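Side-chain contacts in 4-alpha-glucanotransferase (Streptococcus agalactiae, PDB 6M6T), which belongs to the amylomaltases, a family of TIM-barrel clan enzymes whose central parallel barrel carries additional helical elements: residues A[131-134]-A[139-142]; A[119-124]-A[188-193]; A[146-151]-A[182-187]; A[63-68]-A[279-284]. All coordinates share one frame; numbering follows the deposited sequence.

Contacts 1, 2 and 3 lie in one helical region, their centres 12 to 13 Å apart, whereas contact 4 ties a loop to a helix nearer the middle of the chain. Helix 182-208 is shared by contacts 2 and 3, and helix 140-152 by contacts 1 and 3. E189, on the former, packs against both segments of contact 1. W139 leads from contact 1 to contact 4, whose centre is about 14 Å away. A hydrogen bond from H188 to E151 and a K186-E189 salt bridge join contact 2 to contact 3, and Q192 OE1 bonds to G67 N of contact 4, where the R282 side chain is about 9 Å from a bound ASO and 12 Å from a bound AC1.

Contact 1: A[131-134]-A[139-142]; sequences SDFL and WVTD
The corner between two consecutive helices, where helix 126-134 ends and helix 140-152 begins after a short connection, is closed here by F133 and L134 packing against V140 and T141. It illustrates how neighbouring helices can pack across a turn through apolar groups, with no hydrogen bond between the two segments. The CA atoms of L134 and V140 come within 6.4 Å. Across that gap one methyl does most of the work: L134 CD2 rests against the branch point of the valine, 3.5 Å from V140 CB, and is also near both V140 methyls. The two side chains cross at about a right angle. Further out, T141 CG2 stands equally far from both leucine methyls, 4.0 Å from L134 CD1 and from L134 CD2. The T141 first torsion (67°) turns CG2 anti to the carbonyl carbon, presenting the methyl to the leucine. On the other flank, V140 CG2 approaches the F133 ring obliquely and is 3.9 Å from F133 CE2; the same methyl also lies over one face of the W139 indole, offset toward its rim. Helix 182-208 backs the corner: E189 touches L134, V140 and T141, and Y193 meets the F133 ring edge-to-face.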
loop_
_atom_site.group_PDB
_atom_site.type_symbol
_atom_site.label_atom_id
_atom_site.label_comp_id
_atom_site.label_asym_id
_atom_site.label_seq_id
_atom_site.Cartn_x
_atom_site.Cartn_y
_atom_site.Cartn_z
ATOM N N SER A 131 2.185 18.395 -20.585
ATOM C CA SER A 131 3.640 18.445 -20.606
ATOM C C SER A 131 4.177 19.116 -19.349
ATOM O O SER A 131 5.161 18.651 -18.761
ATOM C CB SER A 131 4.130 19.161 -21.873
ATOM O OG SER A 131 4.475 20.519 -21.623
ATOM N N ASP A 132 3.530 20.200 -18.908
ATOM C CA ASP A 132 3.860 20.783 -17.609
ATOM C C ASP A 132 3.760 19.755 -16.487
ATOM O O ASP A 132 4.422 19.899 -15.452
ATOM C CB ASP A 132 2.934 21.967 -17.317
ATOM C CG ASP A 132 3.654 23.305 -17.348
ATOM O OD1 ASP A 132 4.911 23.319 -17.363
ATOM O OD2 ASP A 132 2.954 24.345 -17.338
ATOM N N PHE A 133 2.916 18.730 -16.660
ATOM C CA PHE A 133 2.866 17.616 -15.715
ATOM C C PHE A 133 4.067 16.681 -15.877
ATOM O O PHE A 133 4.721 16.317 -14.888
ATOM C CB PHE A 133 1.554 16.849 -15.896
ATOM C CG PHE A 133 1.500 15.550 -15.151
ATOM C CD1 PHE A 133 1.446 15.533 -13.764
ATOM C CD2 PHE A 133 1.503 14.343 -15.838
ATOM C CE1 PHE A 133 1.391 14.334 -13.074
ATOM C CE2 PHE A 133 1.448 13.137 -15.161
ATOM C CZ PHE A 133 1.396 13.130 -13.778
ATOM N N LEU A 134 4.372 16.269 -17.117
ATOM C CA LEU A 134 5.473 15.325 -17.333
ATOM C C LEU A 134 6.816 15.895 -16.895
ATOM O O LEU A 134 7.772 15.132 -16.690
ATOM C CB LEU A 134 5.560 14.907 -18.800
ATOM C CG LEU A 134 4.306 14.269 -19.380
ATOM C CD1 LEU A 134 4.416 14.214 -20.887
ATOM C CD2 LEU A 134 4.087 12.906 -18.790
ATOM N N TRP A 139 9.154 10.325 -14.937
ATOM C CA TRP A 139 9.071 8.872 -15.116
ATOM C C TRP A 139 7.858 8.432 -15.911
ATOM O O TRP A 139 7.718 7.219 -16.147
ATOM C CB TRP A 139 9.008 8.163 -13.754
ATOM C CG TRP A 139 7.857 8.688 -12.902
ATOM C CD1 TRP A 139 7.934 9.635 -11.912
ATOM C CD2 TRP A 139 6.459 8.341 -13.008
ATOM N NE1 TRP A 139 6.690 9.872 -11.384
ATOM C CE2 TRP A 139 5.769 9.093 -12.036
ATOM C CE3 TRP A 139 5.733 7.455 -13.815
ATOM C CZ2 TRP A 139 4.397 8.994 -11.862
ATOM C CZ3 TRP A 139 4.386 7.360 -13.640
ATOM C CH2 TRP A 139 3.725 8.121 -12.670
ATOM N N VAL A 140 6.961 9.350 -16.282
ATOM C CA VAL A 140 5.640 8.926 -16.735
ATOM C C VAL A 140 5.730 8.221 -18.077
ATOM O O VAL A 140 5.275 7.086 -18.218
ATOM C CB VAL A 140 4.657 10.107 -16.795
ATOM C CG1 VAL A 140 3.315 9.625 -17.300
ATOM C CG2 VAL A 140 4.473 10.714 -15.438
ATOM N N THR A 141 6.365 8.868 -19.062
ATOM C CA THR A 141 6.254 8.417 -20.451
ATOM C C THR A 141 6.785 6.999 -20.641
ATOM O O THR A 141 6.222 6.226 -21.418
ATOM C CB THR A 141 6.970 9.397 -21.393
ATOM O OG1 THR A 141 8.383 9.366 -21.148
ATOM C CG2 THR A 141 6.464 10.812 -21.174
ATOM N N ASP A 142 7.860 6.622 -19.947
ATOM C CA ASP A 142 8.373 5.283 -20.226
ATOM C C ASP A 142 7.574 4.214 -19.502
ATOM O O ASP A 142 7.477 3.079 -19.993
ATOM C CB ASP A 142 9.873 5.182 -19.929
ATOM C CG ASP A 142 10.725 5.114 -21.237
ATOM O OD1 ASP A 142 10.242 4.548 -22.260
ATOM O OD2 ASP A 142 11.864 5.641 -21.255
#

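Contact 2: A[119-124]-A[188-193]; sequences NFLKEE and HEVTQY
The backbone oxygen of H188 is gripped twice, two residues before V190, whose side chain meets F120: T191 OG1 donates to H188 O over 2.9 Å, and Q192 N gives the regular helical bond to H188 O at 3.0 Å. Both donors arrive from the same face of the carbonyl plane, the hydroxyl tilted 34° from it, so a buried threonine oxygen finds a partner without leaving its own helix. The contact proper, by contrast, is apolar. Helix 182-208 here offers V190 and Y193, one turn apart, to the C-terminal end of helix 105-122: packing between helices that are distant in sequence, in the helical region beside the barrel. F120 has its CG anti to the backbone N (164°), which carries the ring out against both of these residues. V190 CG1 reaches the ring obliquely, 3.7 Å from F120 CD2. Farther along the ring, Y193 CE2 is 3.8 Å from F120 CE1, and Y193 CD2 lies over one face of the phenylalanine. The two rings are neither coplanar nor perpendicular, with centroids 5.2 Å apart and planes at 33°. L121 adds an edge to the patch through its CD2, 3.9 Å from V190 CG2. M129 of helix 126-134 touches both aromatic side chains, and Q192, on another side of the helix, hydrogen-bonds through OE1 to the backbone N of G67.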
loop_
_atom_site.group_PDB
_atom_site.type_symbol
_atom_site.label_atom_id
_atom_site.label_comp_id
_atom_site.label_asym_id
_atom_site.label_seq_id
_atom_site.Cartn_x
_atom_site.Cartn_y
_atom_site.Cartn_z
ATOM N N ASN A 119 -11.380 13.425 -24.741
ATOM C CA ASN A 119 -11.930 14.769 -24.559
ATOM C C ASN A 119 -10.931 15.713 -23.909
ATOM O O ASN A 119 -10.943 16.913 -24.210
ATOM C CB ASN A 119 -13.211 14.731 -23.730
ATOM C CG ASN A 119 -14.363 14.096 -24.474
ATOM O OD1 ASN A 119 -14.612 14.408 -25.644
ATOM N ND2 ASN A 119 -15.071 13.185 -23.804
ATOM N N PHE A 120 -10.070 15.209 -23.012
ATOM C CA PHE A 120 -9.047 16.066 -22.422
ATOM C C PHE A 120 -8.056 16.559 -23.473
ATOM O O PHE A 120 -7.624 17.717 -23.420
ATOM C CB PHE A 120 -8.290 15.347 -21.306
ATOM C CG PHE A 120 -6.994 16.038 -20.935
ATOM C CD1 PHE A 120 -6.998 17.139 -20.086
ATOM C CD2 PHE A 120 -5.779 15.623 -21.474
ATOM C CE1 PHE A 120 -5.818 17.796 -19.760
ATOM C CE2 PHE A 120 -4.604 16.282 -21.156
ATOM C CZ PHE A 120 -4.626 17.372 -20.291
ATOM N N LEU A 121 -7.670 15.700 -24.428
ATOM C CA LEU A 121 -6.669 16.138 -25.399
ATOM C C LEU A 121 -7.194 17.224 -26.343
ATOM O O LEU A 121 -6.408 18.067 -26.795
ATOM C CB LEU A 121 -6.144 14.947 -26.193
ATOM C CG LEU A 121 -5.306 13.949 -25.391
ATOM C CD1 LEU A 121 -5.026 12.731 -26.256
ATOM C CD2 LEU A 121 -4.003 14.584 -24.859
ATOM N N LYS A 122 -8.505 17.235 -26.646
ATOM C CA LYS A 122 -9.068 18.207 -27.591
ATOM C C LYS A 122 -9.221 19.610 -26.999
ATOM O O LYS A 122 -9.417 20.563 -27.762
ATOM C CB LYS A 122 -10.426 17.720 -28.118
ATOM C CG LYS A 122 -11.583 17.918 -27.147
ATOM C CD LYS A 122 -12.906 17.352 -27.647
ATOM C CE LYS A 122 -12.716 16.118 -28.499
ATOM N NZ LYS A 122 -14.024 15.643 -28.989
ATOM N N GLU A 123 -9.194 19.747 -25.670
ATOM C CA GLU A 123 -9.064 21.061 -25.044
ATOM C C GLU A 123 -7.838 21.789 -25.581
ATOM O O GLU A 123 -6.811 21.173 -25.878
ATOM C CB GLU A 123 -8.958 20.942 -23.513
ATOM C CG GLU A 123 -10.102 20.189 -22.821
ATOM C CD GLU A 123 -11.355 21.047 -22.627
ATOM O OE1 GLU A 123 -11.252 22.292 -22.746
ATOM O OE2 GLU A 123 -12.445 20.473 -22.367
ATOM N N GLU A 124 -7.943 23.115 -25.700
ATOM C CA GLU A 124 -6.927 23.863 -26.439
ATOM C C GLU A 124 -5.617 23.984 -25.647
ATOM O O GLU A 124 -4.530 23.932 -26.240
ATOM C CB GLU A 124 -7.495 25.228 -26.853
ATOM C CG GLU A 124 -6.491 26.181 -27.478
ATOM C CD GLU A 124 -5.955 27.157 -26.452
ATOM O OE1 GLU A 124 -6.223 26.926 -25.257
ATOM O OE2 GLU A 124 -5.264 28.136 -26.822
ATOM N N HIS A 188 -2.094 6.497 -21.467
ATOM C CA HIS A 188 -1.607 6.155 -20.132
ATOM C C HIS A 188 -0.929 7.335 -19.464
ATOM O O HIS A 188 -1.008 7.482 -18.235
ATOM C CB HIS A 188 -0.635 4.988 -20.198
ATOM C CG HIS A 188 -1.289 3.669 -20.467
ATOM N ND1 HIS A 188 -1.970 2.962 -19.498
ATOM C CD2 HIS A 188 -1.341 2.914 -21.592
ATOM C CE1 HIS A 188 -2.420 1.832 -20.017
ATOM N NE2 HIS A 188 -2.051 1.777 -21.285
ATOM N N GLU A 189 -0.269 8.183 -20.255
ATOM C CA GLU A 189 0.217 9.455 -19.722
ATOM C C GLU A 189 -0.921 10.260 -19.116
ATOM O O GLU A 189 -0.816 10.774 -17.992
ATOM C CB GLU A 189 0.896 10.275 -20.814
ATOM C CG GLU A 189 2.399 10.201 -20.756
ATOM C CD GLU A 189 3.059 10.268 -22.122
ATOM O OE1 GLU A 189 2.690 11.141 -22.957
ATOM O OE2 GLU A 189 3.936 9.408 -22.353
ATOM N N VAL A 190 -2.021 10.378 -19.856
ATOM C CA VAL A 190 -3.110 11.240 -19.430
ATOM C C VAL A 190 -3.813 10.640 -18.218
ATOM O O VAL A 190 -4.200 11.359 -17.287
ATOM C CB VAL A 190 -4.064 11.501 -20.617
ATOM C CG1 VAL A 190 -5.357 12.160 -20.159
ATOM C CG2 VAL A 190 -3.383 12.384 -21.679
ATOM N N THR A 191 -3.967 9.318 -18.184
ATOM C CA THR A 191 -4.549 8.728 -16.983
ATOM C C THR A 191 -3.650 8.960 -15.772
ATOM O O THR A 191 -4.155 9.200 -14.669
ATOM C CB THR A 191 -4.846 7.238 -17.176
ATOM O OG1 THR A 191 -3.666 6.541 -17.608
ATOM C CG2 THR A 191 -5.959 7.057 -18.196
ATOM N N GLN A 192 -2.323 8.944 -15.949
ATOM C CA GLN A 192 -1.457 9.283 -14.816
ATOM C C GLN A 192 -1.652 10.739 -14.397
ATOM O O GLN A 192 -1.635 11.056 -13.194
ATOM C CB GLN A 192 0.012 8.994 -15.148
ATOM C CG GLN A 192 0.421 7.499 -15.071
ATOM C CD GLN A 192 -0.047 6.788 -13.794
ATOM O OE1 GLN A 192 0.390 7.105 -12.682
ATOM N NE2 GLN A 192 -0.926 5.806 -13.961
ATOM N N TYR A 193 -1.870 11.629 -15.374
ATOM C CA TYR A 193 -2.142 13.030 -15.054
ATOM C C TYR A 193 -3.421 13.165 -14.234
ATOM O O TYR A 193 -3.473 13.933 -13.259
ATOM C CB TYR A 193 -2.236 13.857 -16.337
ATOM C CG TYR A 193 -2.837 15.245 -16.156
ATOM C CD1 TYR A 193 -2.066 16.307 -15.684
ATOM C CD2 TYR A 193 -4.177 15.499 -16.471
ATOM C CE1 TYR A 193 -2.614 17.576 -15.522
ATOM C CE2 TYR A 193 -4.727 16.765 -16.308
ATOM C CZ TYR A 193 -3.943 17.797 -15.832
ATOM O OH TYR A 193 -4.485 19.051 -15.671
#

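Contact 3: A[146-151]-A[182-187]; sequences FMAIKE and SEVIKY
The side chains of E151 and V184 run alongside one another, heading opposite ways, while A148 points its single methyl between V184 and I185; these two orientations define the contact. A148 CB meets the methylene of the isoleucine, at 3.5 Å from I185 CG1, and also one valine methyl, at 3.7 Å from V184 CG1. The alanine thus fits against two successive side chains of the partner helix. In V184 the first torsion (59°) leaves CG1 between the backbone N and the carbonyl carbon, with CG2 anti to the N, and the two methyls are thereby divided between two partners: CG1 goes to the alanine, and CG2 goes to the glutamate, 3.5 Å from E151 OE1. The motif is a crossed pair of helices, helix 140-152 against the N-terminal part of helix 182-208, and it serves as an example of a small residue at the point of nearest approach. The axes of segments 146-151 and 182-187 approach to 8.7 Å with an angle of 125° between their directions, closer to antiparallel than to parallel, and the CA atoms of A148 and I185 are 5.6 Å apart. Beyond CG the E151 chain is extended, bringing its carboxylate to a polar partner on the next turn: OE1 accepts a hydrogen bond from H188 NE2. OE2 has a long, weak ion pair with R110, whose guanidinium also makes a cation-pi contact with Y187.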
loop_
_atom_site.group_PDB
_atom_site.type_symbol
_atom_site.label_atom_id
_atom_site.label_comp_id
_atom_site.label_asym_id
_atom_site.label_seq_id
_atom_site.Cartn_x
_atom_site.Cartn_y
_atom_site.Cartn_z
ATOM N N PHE A 146 5.682 1.224 -21.415
ATOM C CA PHE A 146 5.629 -0.132 -20.877
ATOM C C PHE A 146 4.209 -0.679 -20.926
ATOM O O PHE A 146 3.977 -1.793 -21.402
ATOM C CB PHE A 146 6.165 -0.150 -19.447
ATOM C CG PHE A 146 6.150 -1.518 -18.803
ATOM C CD1 PHE A 146 7.214 -2.394 -18.981
ATOM C CD2 PHE A 146 5.085 -1.916 -17.999
ATOM C CE1 PHE A 146 7.216 -3.643 -18.380
ATOM C CE2 PHE A 146 5.076 -3.164 -17.399
ATOM C CZ PHE A 146 6.146 -4.033 -17.592
ATOM N N MET A 147 3.243 0.100 -20.448
ATOM C CA MET A 147 1.856 -0.360 -20.465
ATOM C C MET A 147 1.339 -0.545 -21.884
ATOM O O MET A 147 0.551 -1.464 -22.142
ATOM C CB MET A 147 0.956 0.616 -19.703
ATOM C CG MET A 147 1.201 0.626 -18.204
ATOM S SD MET A 147 0.988 -0.974 -17.375
ATOM C CE MET A 147 -0.460 -1.643 -18.232
ATOM N N ALA A 148 1.772 0.300 -22.814
ATOM C CA ALA A 148 1.327 0.144 -24.192
ATOM C C ALA A 148 1.885 -1.136 -24.809
ATOM O O ALA A 148 1.151 -1.924 -25.421
ATOM C CB ALA A 148 1.737 1.370 -25.006
ATOM N N ILE A 149 3.184 -1.356 -24.679
ATOM C CA ILE A 149 3.756 -2.582 -25.210
ATOM C C ILE A 149 3.111 -3.792 -24.543
ATOM O O ILE A 149 2.829 -4.804 -25.196
ATOM C CB ILE A 149 5.288 -2.574 -25.047
ATOM C CG1 ILE A 149 5.884 -1.339 -25.723
ATOM C CG2 ILE A 149 5.893 -3.811 -25.663
ATOM C CD1 ILE A 149 7.363 -1.191 -25.515
ATOM N N LYS A 150 2.833 -3.696 -23.239
ATOM C CA LYS A 150 2.211 -4.812 -22.535
ATOM C C LYS A 150 0.846 -5.126 -23.122
ATOM O O LYS A 150 0.484 -6.293 -23.314
ATOM C CB LYS A 150 2.101 -4.487 -21.046
ATOM C CG LYS A 150 1.444 -5.575 -20.204
ATOM C CD LYS A 150 1.664 -5.326 -18.719
ATOM C CE LYS A 150 1.148 -6.491 -17.889
ATOM N NZ LYS A 150 1.855 -7.766 -18.178
ATOM N N GLU A 151 0.076 -4.085 -23.418
ATOM C CA GLU A 151 -1.252 -4.305 -23.959
ATOM C C GLU A 151 -1.176 -4.854 -25.374
ATOM O O GLU A 151 -1.973 -5.731 -25.724
ATOM C CB GLU A 151 -2.072 -3.010 -23.881
ATOM C CG GLU A 151 -2.741 -2.821 -22.501
ATOM C CD GLU A 151 -3.184 -1.377 -22.182
ATOM O OE1 GLU A 151 -3.075 -0.480 -23.053
ATOM O OE2 GLU A 151 -3.653 -1.142 -21.037
ATOM N N SER A 182 1.786 5.395 -30.523
ATOM C CA SER A 182 1.790 6.694 -29.812
ATOM C C SER A 182 0.459 7.106 -29.171
ATOM O O SER A 182 0.532 7.859 -28.228
ATOM C CB SER A 182 2.379 7.762 -30.665
ATOM O OG SER A 182 1.531 8.059 -31.743
ATOM N N GLU A 183 -0.698 6.637 -29.631
ATOM C CA GLU A 183 -1.966 7.091 -29.064
ATOM C C GLU A 183 -2.336 6.327 -27.794
ATOM O O GLU A 183 -2.843 6.917 -26.826
ATOM C CB GLU A 183 -3.068 6.961 -30.117
ATOM C CG GLU A 183 -4.327 7.765 -29.822
ATOM C CD GLU A 183 -5.602 6.961 -30.054
ATOM O OE1 GLU A 183 -5.487 5.775 -30.450
ATOM O OE2 GLU A 183 -6.711 7.516 -29.835
ATOM N N VAL A 184 -2.069 5.020 -27.758
ATOM C CA VAL A 184 -2.294 4.281 -26.526
ATOM C C VAL A 184 -1.276 4.663 -25.464
ATOM O O VAL A 184 -1.536 4.495 -24.270
ATOM C CB VAL A 184 -2.278 2.766 -26.800
ATOM C CG1 VAL A 184 -0.951 2.352 -27.397
ATOM C CG2 VAL A 184 -2.582 1.986 -25.522
ATOM N N ILE A 185 -0.106 5.161 -25.862
ATOM C CA ILE A 185 0.839 5.672 -24.877
ATOM C C ILE A 185 0.304 6.958 -24.265
ATOM O O ILE A 185 0.256 7.114 -23.032
ATOM C CB ILE A 185 2.226 5.893 -25.510
ATOM C CG1 ILE A 185 2.875 4.579 -25.928
ATOM C CG2 ILE A 185 3.163 6.613 -24.533
ATOM C CD1 ILE A 185 4.122 4.796 -26.779
ATOM N N LYS A 186 -0.091 7.906 -25.123
ATOM C CA LYS A 186 -0.665 9.150 -24.618
ATOM C C LYS A 186 -1.852 8.879 -23.698
ATOM O O LYS A 186 -2.056 9.608 -22.720
ATOM C CB LYS A 186 -1.078 10.056 -25.780
ATOM C CG LYS A 186 -1.332 11.497 -25.390
ATOM C CD LYS A 186 -0.705 12.486 -26.376
ATOM C CE LYS A 186 0.788 12.688 -26.137
ATOM N NZ LYS A 186 1.093 13.029 -24.722
ATOM N N TYR A 187 -2.627 7.824 -23.975
ATOM C CA TYR A 187 -3.696 7.452 -23.054
ATOM C C TYR A 187 -3.167 7.283 -21.629
ATOM O O TYR A 187 -3.724 7.844 -20.675
ATOM C CB TYR A 187 -4.390 6.169 -23.525
ATOM C CG TYR A 187 -5.197 5.546 -22.423
ATOM C CD1 TYR A 187 -4.621 4.618 -21.545
ATOM C CD2 TYR A 187 -6.520 5.922 -22.211
ATOM C CE1 TYR A 187 -5.338 4.071 -20.496
ATOM C CE2 TYR A 187 -7.257 5.376 -21.157
ATOM C CZ TYR A 187 -6.661 4.449 -20.305
ATOM O OH TYR A 187 -7.371 3.892 -19.260
#

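Contact 4: A[63-68]-A[279-284]; sequences SAVAGN and WIYRIQ
R282 leaves helix 277-289 with CG anti to the carbonyl carbon (chi1 -78°) and then bends at chi3 (71°), turning its guanidinium to lie beneath the methyl of A64; in Y281, CG is instead anti to the backbone N (153°), which sends the phenol toward V65. Adjacent residues of this helix thus reach adjacent residues of the loop between strand 43-45 and helix 74-78, a compact example of loop-to-helix docking. A64 CB sits over one face of the guanidinium, offset toward its rim and 3.7 Å from R282 NE. The polar end has its own partner: R282 NH2 hydrogen-bonds to the backbone O of P218. V65 and Y281 approach from opposite directions, the phenol oxygen meeting both valine methyls: Y281 OH is 3.9 Å from V65 CG1 and 4.0 Å from V65 CG2. The loop is shaped by an ST turn, in which V65 N donates to S63 OG over 3.2 Å. W139, just before helix 140-152, packs on both V65 and Y281, and V65 O receives a hydrogen bond from Y196 of helix 182-208. On the barrel side, R282 touches M217 of strand 212-217.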
loop_
_atom_site.group_PDB
_atom_site.type_symbol
_atom_site.label_atom_id
_atom_site.label_comp_id
_atom_site.label_asym_id
_atom_site.label_seq_id
_atom_site.Cartn_x
_atom_site.Cartn_y
_atom_site.Cartn_z
ATOM N N SER A 63 4.845 -0.524 -11.573
ATOM C CA SER A 63 5.792 0.567 -11.351
ATOM C C SER A 63 5.739 0.982 -9.894
ATOM O O SER A 63 4.696 0.884 -9.243
ATOM C CB SER A 63 5.515 1.789 -12.237
ATOM O OG SER A 63 6.225 2.948 -11.794
ATOM N N ALA A 64 6.877 1.462 -9.397
ATOM C CA ALA A 64 6.995 1.921 -8.019
ATOM C C ALA A 64 6.361 3.291 -7.758
ATOM O O ALA A 64 6.375 3.736 -6.604
ATOM C CB ALA A 64 8.472 1.964 -7.623
ATOM N N VAL A 65 5.867 3.992 -8.786
ATOM C CA VAL A 65 5.369 5.355 -8.623
ATOM C C VAL A 65 4.035 5.581 -9.306
ATOM O O VAL A 65 3.344 6.561 -9.005
ATOM C CB VAL A 65 6.363 6.404 -9.162
ATOM C CG1 VAL A 65 7.563 6.522 -8.255
ATOM C CG2 VAL A 65 6.756 6.083 -10.592
ATOM N N ALA A 66 3.685 4.726 -10.265
ATOM C CA ALA A 66 2.506 4.998 -11.076
ATOM C C ALA A 66 1.253 4.854 -10.230
ATOM O O ALA A 66 1.218 4.077 -9.265
ATOM C CB ALA A 66 2.430 4.064 -12.282
ATOM N N GLY A 67 0.227 5.618 -10.595
ATOM C CA GLY A 67 -1.030 5.570 -9.868
ATOM C C GLY A 67 -1.921 4.445 -10.349
ATOM O O GLY A 67 -2.115 4.263 -11.554
ATOM N N ASN A 68 -2.469 3.682 -9.407
ATOM C CA ASN A 68 -3.483 2.693 -9.757
ATOM C C ASN A 68 -4.677 3.385 -10.392
ATOM O O ASN A 68 -5.396 4.142 -9.732
ATOM C CB ASN A 68 -3.938 1.899 -8.532
ATOM C CG ASN A 68 -5.199 1.092 -8.788
ATOM O OD1 ASN A 68 -5.502 0.727 -9.924
ATOM N ND2 ASN A 68 -5.940 0.809 -7.726
ATOM N N TRP A 279 17.031 4.652 -4.773
ATOM C CA TRP A 279 16.324 4.657 -3.499
ATOM C C TRP A 279 16.090 6.075 -2.996
ATOM O O TRP A 279 15.049 6.364 -2.393
ATOM C CB TRP A 279 17.119 3.863 -2.473
ATOM C CG TRP A 279 16.877 2.400 -2.533
ATOM C CD1 TRP A 279 17.773 1.437 -2.890
ATOM C CD2 TRP A 279 15.657 1.718 -2.209
ATOM N NE1 TRP A 279 17.185 0.196 -2.805
ATOM C CE2 TRP A 279 15.886 0.344 -2.393
ATOM C CE3 TRP A 279 14.399 2.138 -1.787
ATOM C CZ2 TRP A 279 14.901 -0.610 -2.172
ATOM C CZ3 TRP A 279 13.429 1.188 -1.563
ATOM C CH2 TRP A 279 13.683 -0.166 -1.756
ATOM N N ILE A 280 17.061 6.967 -3.205
ATOM C CA ILE A 280 16.848 8.364 -2.846
ATOM C C ILE A 280 15.669 8.917 -3.623
ATOM O O ILE A 280 14.847 9.659 -3.084
ATOM C CB ILE A 280 18.122 9.192 -3.088
ATOM C CG1 ILE A 280 19.282 8.633 -2.260
ATOM C CG2 ILE A 280 17.867 10.669 -2.796
ATOM C CD1 ILE A 280 19.128 8.852 -0.798
ATOM N N TYR A 281 15.540 8.516 -4.883
ATOM C CA TYR A 281 14.423 8.979 -5.703
ATOM C C TYR A 281 13.091 8.394 -5.225
ATOM O O TYR A 281 12.074 9.105 -5.151
ATOM C CB TYR A 281 14.729 8.633 -7.161
ATOM C CG TYR A 281 13.562 8.420 -8.078
ATOM C CD1 TYR A 281 12.921 9.491 -8.683
ATOM C CD2 TYR A 281 13.135 7.137 -8.382
ATOM C CE1 TYR A 281 11.856 9.287 -9.545
ATOM C CE2 TYR A 281 12.084 6.924 -9.239
ATOM C CZ TYR A 281 11.444 7.998 -9.824
ATOM O OH TYR A 281 10.387 7.766 -10.683
ATOM N N ARG A 282 13.082 7.111 -4.868
ATOM C CA ARG A 282 11.869 6.504 -4.326
ATOM C C ARG A 282 11.401 7.239 -3.072
ATOM O O ARG A 282 10.243 7.676 -2.987
ATOM C CB ARG A 282 12.113 5.025 -4.019
ATOM C CG ARG A 282 12.094 4.098 -5.230
ATOM C CD ARG A 282 11.726 2.672 -4.830
ATOM N NE ARG A 282 10.319 2.558 -4.455
ATOM C CZ ARG A 282 9.736 1.419 -4.102
ATOM N NH1 ARG A 282 10.444 0.297 -4.076
ATOM N NH2 ARG A 282 8.452 1.401 -3.775
ATOM N N ILE A 283 12.311 7.400 -2.098
ATOM C CA ILE A 283 11.998 8.051 -0.824
ATOM C C ILE A 283 11.579 9.497 -1.043
ATOM O O ILE A 283 10.676 10.003 -0.366
ATOM C CB ILE A 283 13.209 7.966 0.129
ATOM C CG1 ILE A 283 13.517 6.515 0.519
ATOM C CG2 ILE A 283 12.963 8.768 1.362
ATOM C CD1 ILE A 283 12.561 5.934 1.531
ATOM N N GLN A 284 12.235 10.189 -1.980
ATOM C CA GLN A 284 11.908 11.589 -2.236
ATOM C C GLN A 284 10.490 11.721 -2.783
ATOM O O GLN A 284 9.687 12.542 -2.305
ATOM C CB GLN A 284 12.936 12.188 -3.203
ATOM C CG GLN A 284 12.967 13.712 -3.243
ATOM C CD GLN A 284 14.197 14.280 -3.942
ATOM O OE1 GLN A 284 14.260 14.353 -5.176
ATOM N NE2 GLN A 284 15.175 14.704 -3.152
#